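Local coordinates for protein ribose 5-phosphate isomerase (Trypanosoma cruzi, PDB 3M1P) that is a type B ribose 5-phosphate isomerase, probably interconverting ribose 5-phosphate and ribulose 5-phosphate, and assembles from several identical subunits, at residues A[3-17]-A[30-44]. The protein carries 1 engineered substitution. Numbering follows the deposited sequence.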
loop_
_atom_site.group_PDB
_atom_site.type_symbol
_atom_site.label_atom_id
_atom_site.label_comp_id
_atom_site.label_asym_id
_atom_site.label_seq_id
_atom_site.Cartn_x
_atom_site.Cartn_y
_atom_site.Cartn_z
ATOM N N ARG A 3 -18.597 -4.745 -23.272
ATOM C CA ARG A 3 -17.138 -4.875 -23.282
ATOM C C ARG A 3 -16.646 -6.091 -22.511
ATOM O O ARG A 3 -16.846 -6.208 -21.292
ATOM C CB ARG A 3 -16.432 -3.564 -22.875
ATOM C CG ARG A 3 -17.243 -2.585 -22.040
ATOM C CD ARG A 3 -17.037 -1.108 -22.441
ATOM N NE ARG A 3 -15.633 -0.690 -22.505
ATOM C CZ ARG A 3 -15.119 0.390 -21.914
ATOM N NH1 ARG A 3 -15.884 1.207 -21.201
ATOM N NH2 ARG A 3 -13.829 0.665 -22.053
ATOM N N ARG A 4 -16.031 -7.011 -23.253
ATOM C CA ARG A 4 -15.592 -8.284 -22.715
ATOM C C ARG A 4 -14.334 -8.080 -21.885
ATOM O O ARG A 4 -13.475 -7.280 -22.242
ATOM C CB ARG A 4 -15.353 -9.301 -23.839
ATOM C CG ARG A 4 -16.553 -9.478 -24.794
ATOM C CD ARG A 4 -16.275 -10.566 -25.822
ATOM N NE ARG A 4 -16.476 -11.890 -25.255
ATOM C CZ ARG A 4 -15.670 -12.926 -25.464
ATOM N NH1 ARG A 4 -14.596 -12.799 -26.235
ATOM N NH2 ARG A 4 -15.945 -14.089 -24.911
ATOM N N VAL A 5 -14.256 -8.796 -20.767
ATOM C CA VAL A 5 -13.162 -8.674 -19.821
ATOM C C VAL A 5 -12.695 -10.078 -19.460
ATOM O O VAL A 5 -13.354 -10.780 -18.694
ATOM C CB VAL A 5 -13.608 -7.906 -18.534
ATOM C CG1 VAL A 5 -12.501 -7.914 -17.451
ATOM C CG2 VAL A 5 -14.024 -6.491 -18.863
ATOM N N ALA A 6 -11.558 -10.499 -20.003
ATOM C CA ALA A 6 -11.084 -11.857 -19.728
ATOM C C ALA A 6 -10.423 -11.933 -18.358
ATOM O O ALA A 6 -9.653 -11.058 -17.991
ATOM C CB ALA A 6 -10.136 -12.351 -20.831
ATOM N N ILE A 7 -10.729 -12.984 -17.606
ATOM C CA ILE A 7 -10.185 -13.144 -16.266
ATOM C C ILE A 7 -9.314 -14.397 -16.179
ATOM O O ILE A 7 -9.738 -15.484 -16.581
ATOM C CB ILE A 7 -11.312 -13.186 -15.183
ATOM C CG1 ILE A 7 -12.136 -11.890 -15.202
ATOM C CG2 ILE A 7 -10.711 -13.461 -13.787
ATOM C CD1 ILE A 7 -13.546 -12.009 -14.596
ATOM N N GLY A 8 -8.095 -14.243 -15.664
ATOM C CA GLY A 8 -7.228 -15.390 -15.375
ATOM C C GLY A 8 -6.669 -15.339 -13.962
ATOM O O GLY A 8 -6.572 -14.265 -13.369
ATOM N N THR A 9 -6.328 -16.503 -13.414
ATOM C CA THR A 9 -5.669 -16.603 -12.105
ATOM C C THR A 9 -4.648 -17.738 -12.123
ATOM O O THR A 9 -4.618 -18.542 -13.065
ATOM C CB THR A 9 -6.676 -16.867 -10.918
ATOM O OG1 THR A 9 -7.110 -18.231 -10.929
ATOM C CG2 THR A 9 -7.885 -15.970 -10.976
ATOM N N ASP A 10 -3.807 -17.796 -11.096
ATOM C CA ASP A 10 -3.099 -19.036 -10.787
ATOM C C ASP A 10 -3.780 -19.710 -9.582
ATOM O O ASP A 10 -4.911 -19.350 -9.241
ATOM C CB ASP A 10 -1.586 -18.819 -10.614
ATOM C CG ASP A 10 -1.233 -17.973 -9.406
ATOM O OD1 ASP A 10 -2.138 -17.362 -8.785
ATOM O OD2 ASP A 10 -0.023 -17.938 -9.071
ATOM N N HIS A 11 -3.116 -20.679 -8.958
ATOM C CA HIS A 11 -3.739 -21.491 -7.904
ATOM C C HIS A 11 -4.209 -20.735 -6.651
ATOM O O HIS A 11 -5.372 -20.871 -6.288
ATOM C CB HIS A 11 -2.871 -22.706 -7.536
ATOM C CG HIS A 11 -1.400 -22.424 -7.553
ATOM N ND1 HIS A 11 -0.598 -22.582 -6.442
ATOM C CD2 HIS A 11 -0.592 -21.967 -8.539
ATOM C CE1 HIS A 11 0.642 -22.241 -6.746
ATOM N NE2 HIS A 11 0.672 -21.865 -8.014
ATOM N N PRO A 12 -3.322 -19.933 -5.992
ATOM C CA PRO A 12 -3.786 -19.269 -4.770
ATOM C C PRO A 12 -4.942 -18.281 -4.989
ATOM O O PRO A 12 -5.790 -18.124 -4.098
ATOM C CB PRO A 12 -2.536 -18.539 -4.257
ATOM C CG PRO A 12 -1.641 -18.399 -5.428
ATOM C CD PRO A 12 -1.919 -19.578 -6.300
ATOM N N ALA A 13 -4.975 -17.638 -6.158
ATOM C CA ALA A 13 -6.026 -16.677 -6.507
ATOM C C ALA A 13 -7.304 -17.342 -7.023
ATOM O O ALA A 13 -8.324 -16.674 -7.213
ATOM C CB ALA A 13 -5.509 -15.681 -7.522
ATOM N N PHE A 14 -7.249 -18.655 -7.259
ATOM C CA PHE A 14 -8.446 -19.409 -7.647
ATOM C C PHE A 14 -9.577 -19.265 -6.615
ATOM O O PHE A 14 -10.740 -19.127 -6.974
ATOM C CB PHE A 14 -8.131 -20.892 -7.907
ATOM C CG PHE A 14 -9.359 -21.739 -8.105
ATOM C CD1 PHE A 14 -10.030 -21.736 -9.324
ATOM C CD2 PHE A 14 -9.873 -22.498 -7.053
ATOM C CE1 PHE A 14 -11.186 -22.502 -9.504
ATOM C CE2 PHE A 14 -11.023 -23.269 -7.220
ATOM C CZ PHE A 14 -11.678 -23.265 -8.451
ATOM N N ALA A 15 -9.228 -19.271 -5.335
ATOM C CA ALA A 15 -10.217 -19.095 -4.258
ATOM C C ALA A 15 -11.091 -17.834 -4.401
ATOM O O ALA A 15 -12.178 -17.752 -3.820
ATOM C CB ALA A 15 -9.520 -19.109 -2.892
ATOM N N ILE A 16 -10.619 -16.854 -5.170
ATOM C CA ILE A 16 -11.350 -15.595 -5.297
ATOM C C ILE A 16 -11.865 -15.314 -6.713
ATOM O O ILE A 16 -12.255 -14.195 -7.019
ATOM C CB ILE A 16 -10.545 -14.379 -4.727
ATOM C CG1 ILE A 16 -9.294 -14.092 -5.574
ATOM C CG2 ILE A 16 -10.197 -14.624 -3.247
ATOM C CD1 ILE A 16 -8.743 -12.682 -5.449
ATOM N N HIS A 17 -11.897 -16.333 -7.567
ATOM C CA HIS A 17 -12.245 -16.102 -8.971
ATOM C C HIS A 17 -13.706 -15.686 -9.176
ATOM O O HIS A 17 -14.012 -14.907 -10.087
ATOM C CB HIS A 17 -11.844 -17.296 -9.845
ATOM C CG HIS A 17 -12.756 -18.475 -9.727
ATOM N ND1 HIS A 17 -13.687 -18.789 -10.692
ATOM C CD2 HIS A 17 -12.890 -19.410 -8.756
ATOM C CE1 HIS A 17 -14.351 -19.872 -10.325
ATOM N NE2 HIS A 17 -13.889 -20.266 -9.151
ATOM N N GLU A 30 -22.418 -3.040 -18.732
ATOM C CA GLU A 30 -21.683 -3.108 -19.994
ATOM C C GLU A 30 -20.404 -3.968 -19.954
ATOM O O GLU A 30 -19.800 -4.201 -20.998
ATOM C CB GLU A 30 -21.344 -1.715 -20.517
ATOM C CG GLU A 30 -20.165 -1.053 -19.803
ATOM C CD GLU A 30 -20.605 -0.058 -18.744
ATOM O OE1 GLU A 30 -21.452 -0.406 -17.884
ATOM O OE2 GLU A 30 -20.104 1.082 -18.793
ATOM N N PHE A 31 -19.984 -4.416 -18.774
ATOM C CA PHE A 31 -18.763 -5.215 -18.649
ATOM C C PHE A 31 -19.085 -6.698 -18.496
ATOM O O PHE A 31 -19.748 -7.094 -17.547
ATOM C CB PHE A 31 -17.892 -4.718 -17.477
ATOM C CG PHE A 31 -17.407 -3.305 -17.645
ATOM C CD1 PHE A 31 -16.307 -3.022 -18.459
ATOM C CD2 PHE A 31 -18.056 -2.250 -17.002
ATOM C CE1 PHE A 31 -15.864 -1.708 -18.628
ATOM C CE2 PHE A 31 -17.630 -0.943 -17.165
ATOM C CZ PHE A 31 -16.531 -0.662 -17.979
ATOM N N VAL A 32 -18.601 -7.515 -19.425
ATOM C CA VAL A 32 -18.883 -8.955 -19.401
ATOM C C VAL A 32 -17.663 -9.789 -19.017
ATOM O O VAL A 32 -16.696 -9.852 -19.783
ATOM C CB VAL A 32 -19.426 -9.464 -20.770
ATOM C CG1 VAL A 32 -19.903 -10.914 -20.649
ATOM C CG2 VAL A 32 -20.539 -8.542 -21.301
ATOM N N PRO A 33 -17.701 -10.441 -17.836
ATOM C CA PRO A 33 -16.582 -11.297 -17.449
ATOM C C PRO A 33 -16.520 -12.578 -18.284
ATOM O O PRO A 33 -17.556 -13.214 -18.550
ATOM C CB PRO A 33 -16.864 -11.629 -15.980
ATOM C CG PRO A 33 -18.309 -11.388 -15.784
ATOM C CD PRO A 33 -18.766 -10.409 -16.812
ATOM N N VAL A 34 -15.308 -12.921 -18.704
ATOM C CA VAL A 34 -15.032 -14.135 -19.459
ATOM C C VAL A 34 -13.983 -14.865 -18.645
ATOM O O VAL A 34 -12.791 -14.533 -18.683
ATOM C CB VAL A 34 -14.503 -13.812 -20.897
ATOM C CG1 VAL A 34 -14.288 -15.084 -21.708
ATOM C CG2 VAL A 34 -15.448 -12.861 -21.626
ATOM N N TYR A 35 -14.426 -15.840 -17.867
ATOM C CA TYR A 35 -13.500 -16.531 -16.986
ATOM C C TYR A 35 -12.646 -17.565 -17.728
ATOM O O TYR A 35 -13.172 -18.524 -18.312
ATOM C CB TYR A 35 -14.196 -17.144 -15.773
ATOM C CG TYR A 35 -13.199 -17.778 -14.847
ATOM C CD1 TYR A 35 -12.292 -16.994 -14.124
ATOM C CD2 TYR A 35 -13.129 -19.168 -14.718
ATOM C CE1 TYR A 35 -11.345 -17.584 -13.292
ATOM C CE2 TYR A 35 -12.189 -19.764 -13.889
ATOM C CZ TYR A 35 -11.306 -18.968 -13.174
ATOM O OH TYR A 35 -10.380 -19.566 -12.347
ATOM N N CYS A 36 -11.327 -17.349 -17.682
ATOM C CA CYS A 36 -10.362 -18.160 -18.409
ATOM C C CYS A 36 -9.278 -18.711 -17.486
ATOM O O CYS A 36 -8.226 -19.131 -17.953
ATOM C CB CYS A 36 -9.724 -17.338 -19.538
ATOM S SG CYS A 36 -10.871 -16.814 -20.843
ATOM N N GLY A 37 -9.535 -18.707 -16.183
ATOM C CA GLY A 37 -8.551 -19.162 -15.200
ATOM C C GLY A 37 -8.761 -20.636 -14.926
ATOM O O GLY A 37 -9.596 -21.267 -15.581
ATOM N N PRO A 38 -8.026 -21.200 -13.947
ATOM C CA PRO A 38 -8.166 -22.630 -13.700
ATOM C C PRO A 38 -9.607 -22.962 -13.313
ATOM O O PRO A 38 -10.277 -22.150 -12.658
ATOM C CB PRO A 38 -7.217 -22.888 -12.524
ATOM C CG PRO A 38 -6.322 -21.731 -12.470
ATOM C CD PRO A 38 -7.084 -20.574 -13.007
ATOM N N LYS A 39 -10.084 -24.128 -13.743
ATOM C CA LYS A 39 -11.431 -24.583 -13.388
ATOM C C LYS A 39 -11.458 -25.158 -11.971
ATOM O O LYS A 39 -12.528 -25.281 -11.377
ATOM C CB LYS A 39 -11.968 -25.604 -14.411
ATOM C CG LYS A 39 -12.061 -25.066 -15.855
ATOM C CD LYS A 39 -13.032 -25.861 -16.732
ATOM C CE LYS A 39 -13.006 -25.347 -18.182
ATOM N NZ LYS A 39 -14.287 -25.595 -18.923
ATOM N N THR A 40 -10.280 -25.485 -11.430
ATOM C CA THR A 40 -10.151 -26.042 -10.075
ATOM C C THR A 40 -8.953 -25.470 -9.297
ATOM O O THR A 40 -8.183 -24.670 -9.836
ATOM C CB THR A 40 -10.070 -27.584 -10.099
ATOM O OG1 THR A 40 -9.099 -28.006 -11.071
ATOM C CG2 THR A 40 -11.437 -28.193 -10.441
ATOM N N ALA A 41 -8.804 -25.892 -8.038
ATOM C CA ALA A 41 -7.794 -25.346 -7.103
ATOM C C ALA A 41 -6.373 -25.893 -7.304
ATOM O O ALA A 41 -5.433 -25.519 -6.570
ATOM C CB ALA A 41 -8.250 -25.561 -5.641
ATOM N N GLU A 42 -6.231 -26.774 -8.295
ATOM C CA GLU A 42 -4.961 -27.401 -8.652
ATOM C C GLU A 42 -3.842 -26.384 -8.936
ATOM O O GLU A 42 -4.093 -25.302 -9.496
ATOM C CB GLU A 42 -5.156 -28.317 -9.870
ATOM C CG GLU A 42 -5.735 -27.613 -11.122
ATOM C CD GLU A 42 -5.633 -28.459 -12.394
ATOM O OE1 GLU A 42 -6.283 -29.533 -12.454
ATOM O OE2 GLU A 42 -4.915 -28.043 -13.335
ATOM N N SER A 43 -2.618 -26.747 -8.544
ATOM C CA SER A 43 -1.429 -25.937 -8.802
ATOM C C SER A 43 -1.191 -25.742 -10.309
ATOM O O SER A 43 -1.192 -26.705 -11.085
ATOM C CB SER A 43 -0.197 -26.566 -8.141
ATOM O OG SER A 43 0.912 -25.684 -8.158
ATOM N N VAL A 44 -1.011 -24.484 -10.707
ATOM C CA VAL A 44 -0.746 -24.121 -12.094
ATOM C C VAL A 44 0.454 -23.165 -12.180
ATOM O O VAL A 44 0.984 -22.728 -11.153
ATOM C CB VAL A 44 -1.996 -23.495 -12.781
ATOM C CG1 VAL A 44 -3.076 -24.557 -13.030
ATOM C CG2 VAL A 44 -2.550 -22.350 -11.967
HETATM O O HOH W 1 1.792 -20.012 -10.764
#
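R3 to I7 pair in parallel with F31 to Y35, a register fixed by six backbone hydrogen bonds. The first joins R3 N to E30 O (2.6 Å), the last C36 N to I7 O (2.7 Å), and the short strand axes cross at -33°. On one face of the sheet, the guanidinium of R3 lies alongside F31, whose CE1 sits over its face with the planes 35° apart; NE has its salt bridge with E63. Farther along, I7 CD1 meets P33 CB at 3.6 Å while I7 CG2 reaches the edge of the Y35 ring. On the other, V34 CG2 lies 3.5 Å from R4 NH2, over the guanidinium face, and R4 NH1 hydrogen-bonds E61 O.

CG of F14 is anti to its backbone N (chi1 171°), which lays one ring face on the T40-A41 backbone and brings CE1 to 3.3 Å from P38 O, near the ring plane. P38 O accepts a 2.6 Å hydrogen bond from Y35 OH. The CA of S43 makes a CH-pi contact over the H11 ring, and a water bridges D10 OD2 to V44 O. H11 lies close to a phosphate ion, probably from the crystallisation medium though it may mark a pocket, and packs on R141 of the second subunit.

Strand 31-35, an edge strand of the chain's parallel sheet, follows 3-9 through a beta-alpha-beta crossover whose helix 17-26 covers V5, I7 and P33; 3-9 pairs on its other side with 64-69, and helix 46-58 covers A6.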